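Local structure of galectin (Ovis aries, 6N44) at residues 37-42 with 53-58; 63-68 with 111-116. The protein binds beta-D-galactose and probably acts, as galectins do, as a carbohydrate-binding lectin. All blocks are in the same frame, centred on the assembly; numbering follows the deposited sequence.

Contact 1 of 2, residues 37-42 with 53-58; sequences ELQVDF and PFRFWY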
loop_
_atom_site.group_PDB
_atom_site.type_symbol
_atom_site.label_atom_id
_atom_site.label_comp_id
_atom_site.label_asym_id
_atom_site.label_seq_id
_atom_site.Cartn_x
_atom_site.Cartn_y
_atom_site.Cartn_z
ATOM N N GLU A 37 -23.942 7.679 5.881
ATOM C CA GLU A 37 -23.319 7.316 4.615
ATOM C C GLU A 37 -21.826 7.603 4.670
ATOM O O GLU A 37 -21.369 8.475 5.411
ATOM C CB GLU A 37 -23.924 8.106 3.446
ATOM C CG GLU A 37 -25.423 8.248 3.497
ATOM C CD GLU A 37 -26.036 8.789 2.203
ATOM O OE1 GLU A 37 -25.285 9.287 1.329
ATOM O OE2 GLU A 37 -27.280 8.701 2.051
ATOM N N LEU A 38 -21.078 6.870 3.860
ATOM C CA LEU A 38 -19.656 7.088 3.652
ATOM C C LEU A 38 -19.403 7.150 2.153
ATOM O O LEU A 38 -19.935 6.332 1.397
ATOM C CB LEU A 38 -18.834 5.952 4.304
ATOM C CG LEU A 38 -17.374 5.811 3.887
ATOM C CD1 LEU A 38 -16.575 7.070 4.267
ATOM C CD2 LEU A 38 -16.796 4.565 4.535
ATOM N N GLN A 39 -18.599 8.117 1.715
ATOM C CA GLN A 39 -18.350 8.281 0.290
ATOM C C GLN A 39 -16.902 8.681 0.044
ATOM O O GLN A 39 -16.425 9.658 0.628
ATOM C CB GLN A 39 -19.281 9.333 -0.325
ATOM C CG GLN A 39 -19.066 9.462 -1.824
ATOM C CD GLN A 39 -20.119 10.327 -2.451
ATOM O OE1 GLN A 39 -21.243 9.881 -2.661
ATOM N NE2 GLN A 39 -19.775 11.576 -2.725
ATOM N N VAL A 40 -16.207 7.934 -0.814
ATOM C CA VAL A 40 -14.811 8.223 -1.158
ATOM C C VAL A 40 -14.698 8.361 -2.669
ATOM O O VAL A 40 -15.021 7.424 -3.411
ATOM C CB VAL A 40 -13.832 7.145 -0.652
ATOM C CG1 VAL A 40 -12.393 7.516 -1.045
ATOM C CG2 VAL A 40 -13.940 6.964 0.861
ATOM N N ASP A 41 -14.214 9.514 -3.121
ATOM C CA ASP A 41 -14.065 9.802 -4.542
ATOM C C ASP A 41 -12.583 9.872 -4.879
ATOM O O ASP A 41 -11.850 10.701 -4.324
ATOM C CB ASP A 41 -14.746 11.120 -4.938
ATOM C CG ASP A 41 -16.259 10.980 -5.089
ATOM O OD1 ASP A 41 -16.761 9.842 -4.980
ATOM O OD2 ASP A 41 -16.950 12.005 -5.332
ATOM N N PHE A 42 -12.158 9.011 -5.792
ATOM C CA PHE A 42 -10.912 9.204 -6.526
ATOM C C PHE A 42 -11.308 9.948 -7.795
ATOM O O PHE A 42 -11.733 9.343 -8.784
ATOM C CB PHE A 42 -10.242 7.869 -6.827
ATOM C CG PHE A 42 -9.735 7.136 -5.598
ATOM C CD1 PHE A 42 -10.606 6.476 -4.748
ATOM C CD2 PHE A 42 -8.377 7.107 -5.306
ATOM C CE1 PHE A 42 -10.124 5.787 -3.626
ATOM C CE2 PHE A 42 -7.898 6.438 -4.185
ATOM C CZ PHE A 42 -8.771 5.772 -3.350
ATOM N N PRO A 53 -13.145 8.738 -11.825
ATOM C CA PRO A 53 -12.737 7.359 -12.120
ATOM C C PRO A 53 -13.261 6.323 -11.140
ATOM O O PRO A 53 -13.567 5.196 -11.555
ATOM C CB PRO A 53 -11.208 7.456 -12.075
ATOM C CG PRO A 53 -10.934 8.844 -12.547
ATOM C CD PRO A 53 -12.030 9.686 -11.935
ATOM N N PHE A 54 -13.379 6.649 -9.850
ATOM C CA PHE A 54 -13.772 5.629 -8.878
ATOM C C PHE A 54 -14.447 6.300 -7.691
ATOM O O PHE A 54 -13.798 7.024 -6.927
ATOM C CB PHE A 54 -12.559 4.810 -8.438
ATOM C CG PHE A 54 -12.846 3.808 -7.352
ATOM C CD1 PHE A 54 -14.004 3.038 -7.377
ATOM C CD2 PHE A 54 -11.934 3.612 -6.309
ATOM C CE1 PHE A 54 -14.252 2.095 -6.387
ATOM C CE2 PHE A 54 -12.188 2.678 -5.293
ATOM C CZ PHE A 54 -13.349 1.921 -5.335
ATOM N N ARG A 55 -15.740 6.043 -7.527
ATOM C CA ARG A 55 -16.481 6.437 -6.337
ATOM C C ARG A 55 -16.836 5.184 -5.555
ATOM O O ARG A 55 -17.360 4.217 -6.120
ATOM C CB ARG A 55 -17.762 7.222 -6.676
ATOM C CG ARG A 55 -18.752 7.307 -5.495
ATOM C CD ARG A 55 -19.926 8.294 -5.722
ATOM N NE ARG A 55 -19.445 9.666 -5.804
ATOM C CZ ARG A 55 -20.222 10.730 -5.987
ATOM N NH1 ARG A 55 -21.538 10.591 -6.104
ATOM N NH2 ARG A 55 -19.674 11.935 -6.042
ATOM N N PHE A 56 -16.558 5.214 -4.263
ATOM C CA PHE A 56 -16.929 4.171 -3.316
ATOM C C PHE A 56 -17.953 4.771 -2.370
ATOM O O PHE A 56 -17.685 5.800 -1.741
ATOM C CB PHE A 56 -15.698 3.677 -2.536
ATOM C CG PHE A 56 -16.008 2.683 -1.416
ATOM C CD1 PHE A 56 -15.947 1.315 -1.640
ATOM C CD2 PHE A 56 -16.304 3.124 -0.133
ATOM C CE1 PHE A 56 -16.206 0.393 -0.607
ATOM C CE2 PHE A 56 -16.559 2.214 0.908
ATOM C CZ PHE A 56 -16.504 0.843 0.664
ATOM N N TRP A 57 -19.108 4.121 -2.261
ATOM C CA TRP A 57 -20.236 4.630 -1.495
ATOM C C TRP A 57 -20.762 3.528 -0.599
ATOM O O TRP A 57 -20.945 2.391 -1.043
ATOM C CB TRP A 57 -21.347 5.131 -2.429
ATOM C CG TRP A 57 -22.581 5.634 -1.715
ATOM C CD1 TRP A 57 -22.818 6.910 -1.289
ATOM C CD2 TRP A 57 -23.746 4.873 -1.365
ATOM N NE1 TRP A 57 -24.053 6.990 -0.689
ATOM C CE2 TRP A 57 -24.640 5.752 -0.716
ATOM C CE3 TRP A 57 -24.114 3.532 -1.526
ATOM C CZ2 TRP A 57 -25.891 5.342 -0.249
ATOM C CZ3 TRP A 57 -25.361 3.120 -1.049
ATOM C CH2 TRP A 57 -26.234 4.028 -0.424
ATOM N N TYR A 58 -20.998 3.851 0.658
ATOM C CA TYR A 58 -21.474 2.858 1.603
ATOM C C TYR A 58 -22.604 3.451 2.413
ATOM O O TYR A 58 -22.516 4.592 2.867
ATOM C CB TYR A 58 -20.386 2.363 2.582
ATOM C CG TYR A 58 -21.023 1.559 3.703
ATOM C CD1 TYR A 58 -21.358 0.224 3.513
ATOM C CD2 TYR A 58 -21.353 2.152 4.918
ATOM C CE1 TYR A 58 -21.978 -0.510 4.514
ATOM C CE2 TYR A 58 -21.978 1.430 5.923
ATOM C CZ TYR A 58 -22.290 0.101 5.716
ATOM O OH TYR A 58 -22.907 -0.629 6.714
#
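Arg55 and Asp41 lie next to each other across a beta hairpin of the galectin fold, strands 37-43 and 52-59 running antiparallel in the sheet that carries the sugar site. Arg55 grips the carboxylate of Asp41 side-on: Arg55 NE reaches Asp41 OD1 at 2.8 Å and Arg55 NH2 reaches Asp41 OD2 at 2.8 Å, each oxygen offering its syn lone pair. Carboxylate and guanidinium are nearly coplanar, 3° apart. A bend at chi3 (-66°) sets NE where it can take OD1, and this two-point grip fixes the rotation of a group that lies in the beta-D-galactose site. Gln39 covers one face of the guanidinium with its flat amide, the planes stacked at 17°; Gln39 NE2 lies 3.3 Å from Arg55 NH2, but both are donors, so this is packing and not a bond. On the same face of the sheet Trp57 donates through NE1 to Glu37 OE1, 3.3 Å away, meeting the carboxylate from above its plane.

Beneath these groups the backbone sets the register. Leu38-Tyr58, Val40-Phe56 and Phe42-Phe54 are hydrogen-bonded pairs, with Val40 N to Phe56 O at 2.8 Å; their largely apolar side chains suit the inner face, where Leu92 and Phe94 of the opposing sheet meet Val40. Tyr58 OH is satisfied by Gly61 N. Asp41-Arg55 and Gln39-Trp57 are the intervening non-hydrogen-bonded pairs, whose polar or amphipathic side chains suit the ligand-binding face. At the far end the Phe42 and Phe54 ring planes are close to parallel but displaced, with little overlap; Phe42 CD1 comes within 3.5 Å of Phe54 CD2.

Contact 2 of 2, residues 63-68 with 111-116; sequences VVMNTL and CQFAHR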
loop_
_atom_site.group_PDB
_atom_site.type_symbol
_atom_site.label_atom_id
_atom_site.label_comp_id
_atom_site.label_asym_id
_atom_site.label_seq_id
_atom_site.Cartn_x
_atom_site.Cartn_y
_atom_site.Cartn_z
ATOM N N VAL A 63 -22.562 -1.517 -0.413
ATOM C CA VAL A 63 -21.508 -0.787 -1.109
ATOM C C VAL A 63 -21.933 -0.617 -2.560
ATOM O O VAL A 63 -22.295 -1.595 -3.223
ATOM C CB VAL A 63 -20.157 -1.530 -1.037
ATOM C CG1 VAL A 63 -19.176 -0.950 -2.053
ATOM C CG2 VAL A 63 -19.570 -1.524 0.381
ATOM N N VAL A 64 -21.857 0.607 -3.071
ATOM C CA VAL A 64 -21.990 0.851 -4.501
ATOM C C VAL A 64 -20.709 1.512 -5.004
ATOM O O VAL A 64 -20.235 2.487 -4.409
ATOM C CB VAL A 64 -23.221 1.719 -4.821
ATOM C CG1 VAL A 64 -23.321 1.945 -6.330
ATOM C CG2 VAL A 64 -24.485 1.057 -4.281
ATOM N N MET A 65 -20.153 0.985 -6.093
ATOM C CA MET A 65 -18.990 1.580 -6.742
ATOM C C MET A 65 -19.318 1.876 -8.196
ATOM O O MET A 65 -19.980 1.077 -8.860
ATOM C CB MET A 65 -17.772 0.662 -6.652
ATOM C CG MET A 65 -17.361 0.364 -5.198
ATOM S SD MET A 65 -16.108 -0.918 -5.069
ATOM C CE MET A 65 -17.073 -2.411 -5.333
ATOM N N ASN A 66 -18.845 3.011 -8.698
ATOM C CA ASN A 66 -19.179 3.399 -10.061
ATOM C C ASN A 66 -18.146 4.389 -10.570
ATOM O O ASN A 66 -17.258 4.827 -9.836
ATOM C CB ASN A 66 -20.588 3.987 -10.133
ATOM C CG ASN A 66 -21.270 3.689 -11.448
ATOM O OD1 ASN A 66 -20.619 3.321 -12.429
ATOM N ND2 ASN A 66 -22.594 3.840 -11.477
ATOM N N THR A 67 -18.296 4.755 -11.841
ATOM C CA THR A 67 -17.424 5.677 -12.544
ATOM C C THR A 67 -18.283 6.718 -13.241
ATOM O O THR A 67 -19.280 6.374 -13.888
ATOM C CB THR A 67 -16.563 4.947 -13.585
ATOM O OG1 THR A 67 -15.699 4.008 -12.926
ATOM C CG2 THR A 67 -15.738 5.934 -14.373
ATOM N N LEU A 68 -17.901 7.979 -13.097
ATOM C CA LEU A 68 -18.533 9.096 -13.788
ATOM C C LEU A 68 -17.605 9.513 -14.919
ATOM O O LEU A 68 -16.505 10.018 -14.667
ATOM C CB LEU A 68 -18.789 10.264 -12.837
ATOM C CG LEU A 68 -19.368 11.507 -13.535
ATOM C CD1 LEU A 68 -20.804 11.264 -14.008
ATOM C CD2 LEU A 68 -19.305 12.728 -12.638
ATOM N N CYS A 111 -13.831 -5.999 -1.460
ATOM C CA CYS A 111 -14.225 -5.949 -2.863
ATOM C C CYS A 111 -13.087 -5.336 -3.669
ATOM O O CYS A 111 -12.144 -4.764 -3.120
ATOM C CB CYS A 111 -15.521 -5.150 -3.063
ATOM S SG CYS A 111 -15.508 -3.457 -2.369
ATOM N N GLN A 112 -13.195 -5.471 -4.987
ATOM C CA GLN A 112 -12.233 -4.926 -5.932
ATOM C C GLN A 112 -12.986 -4.242 -7.064
ATOM O O GLN A 112 -14.101 -4.637 -7.409
ATOM C CB GLN A 112 -11.309 -6.018 -6.501
ATOM C CG GLN A 112 -10.587 -6.872 -5.433
ATOM C CD GLN A 112 -11.491 -7.927 -4.776
ATOM O OE1 GLN A 112 -11.655 -7.956 -3.553
ATOM N NE2 GLN A 112 -12.069 -8.799 -5.589
ATOM N N PHE A 113 -12.354 -3.226 -7.658
ATOM C CA PHE A 113 -12.953 -2.417 -8.720
ATOM C C PHE A 113 -11.945 -2.286 -9.855
ATOM O O PHE A 113 -10.943 -1.579 -9.710
ATOM C CB PHE A 113 -13.353 -1.033 -8.193
ATOM C CG PHE A 113 -14.144 -0.204 -9.164
ATOM C CD1 PHE A 113 -15.517 -0.378 -9.285
ATOM C CD2 PHE A 113 -13.526 0.765 -9.953
ATOM C CE1 PHE A 113 -16.266 0.389 -10.178
ATOM C CE2 PHE A 113 -14.277 1.537 -10.848
ATOM C CZ PHE A 113 -15.653 1.342 -10.953
ATOM N N ALA A 114 -12.218 -2.951 -10.978
ATOM C CA ALA A 114 -11.372 -2.840 -12.163
ATOM C C ALA A 114 -11.330 -1.408 -12.689
ATOM O O ALA A 114 -12.350 -0.719 -12.736
ATOM C CB ALA A 114 -11.897 -3.779 -13.255
ATOM N N HIS A 115 -10.147 -0.955 -13.100
ATOM C CA HIS A 115 -10.031 0.413 -13.582
ATOM C C HIS A 115 -10.901 0.602 -14.821
ATOM O O HIS A 115 -10.942 -0.252 -15.711
ATOM C CB HIS A 115 -8.571 0.766 -13.908
ATOM C CG HIS A 115 -7.687 0.850 -12.703
ATOM N ND1 HIS A 115 -7.828 1.830 -11.744
ATOM C CD2 HIS A 115 -6.656 0.067 -12.295
ATOM C CE1 HIS A 115 -6.922 1.647 -10.796
ATOM N NE2 HIS A 115 -6.202 0.582 -11.106
ATOM N N ARG A 116 -11.606 1.722 -14.866
ATOM C CA ARG A 116 -12.414 2.079 -16.022
ATOM C C ARG A 116 -11.881 3.300 -16.742
ATOM O O ARG A 116 -11.931 3.362 -17.969
ATOM C CB ARG A 116 -13.864 2.321 -15.600
ATOM C CG ARG A 116 -14.573 1.087 -15.087
ATOM C CD ARG A 116 -16.026 1.418 -14.822
ATOM N NE ARG A 116 -16.684 0.460 -13.946
ATOM C CZ ARG A 116 -17.958 0.558 -13.581
ATOM N NH1 ARG A 116 -18.694 1.563 -14.039
ATOM N NH2 ARG A 116 -18.495 -0.339 -12.765
#
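Arg116 reaches from the loop after one sheet to Asn66 on the other, bridging the edge of the galectin beta-sandwich, where segments 63-68 and 111-114 approach with axes 8.8 Å apart at their closest. The bond it makes there is weak: Arg116 NH1 lies 3.1 Å from Asn66 OD1 with an N-H...O angle of only 127°, and amide and guanidinium planes stand 70° apart. The arginine suits this span because its chain is extended from CG to NE and can pass alongside Thr67, while its NH2 has a firmer partner in the carbonyl of Lys75. Asn66 OD1 also accepts from Thr67 N, 2.8 Å away and tilted out of the amide plane, and Asn66 ND2 is bonded to the carbonyl of Gly74, so the amide of this galactose-site residue is held at both ends.

Deeper in the sandwich the chemistry is apolar. Phe113 points its ring into the interface, and its CD1 packs 3.6 Å from Met65 CB. The two chains run past one another from opposing strands, and Met65 SD makes an oblique Met-aromatic contact, 5.3 Å from the centroid of the Phe113 ring. Methionine suits this spot because its flexible chain, bent at chi3 (-77°), turns CE onto Cys111 SG at 3.5 Å, a small polarisable partner. At the CZ-CE2 part of the rim sits Thr67, whose hydroxyl is bonded to the carbonyl of Pro53; its OG1 lies in the ring plane at the edge of Phe113, 3.3 Å from CZ.

Contact 1 joins neighbours within one sheet, whereas contact 2 spans the two sheets of the sandwich; both are largely buried, though contact 2 ends at the exposed Arg116. Backbone hydrogen bonds and a salt bridge hold the first, side-chain packing the second. They adjoin because strands 52-59 and 62-69 are successive and paired: Trp57 O and Val64 N are 2.9 Å apart, probably hydrogen-bonded. Inward, Phe54 of contact 1 stacks on Phe113 of contact 2, joining the two in an aromatic cluster that Tyr101 also meets. Outward, each supplies a galactose-site residue, Arg55 and Asn66, fixed differently: the first by a salt bridge within the sheet, the second by backbone groups plus a weak bond from the opposite sheet's loop.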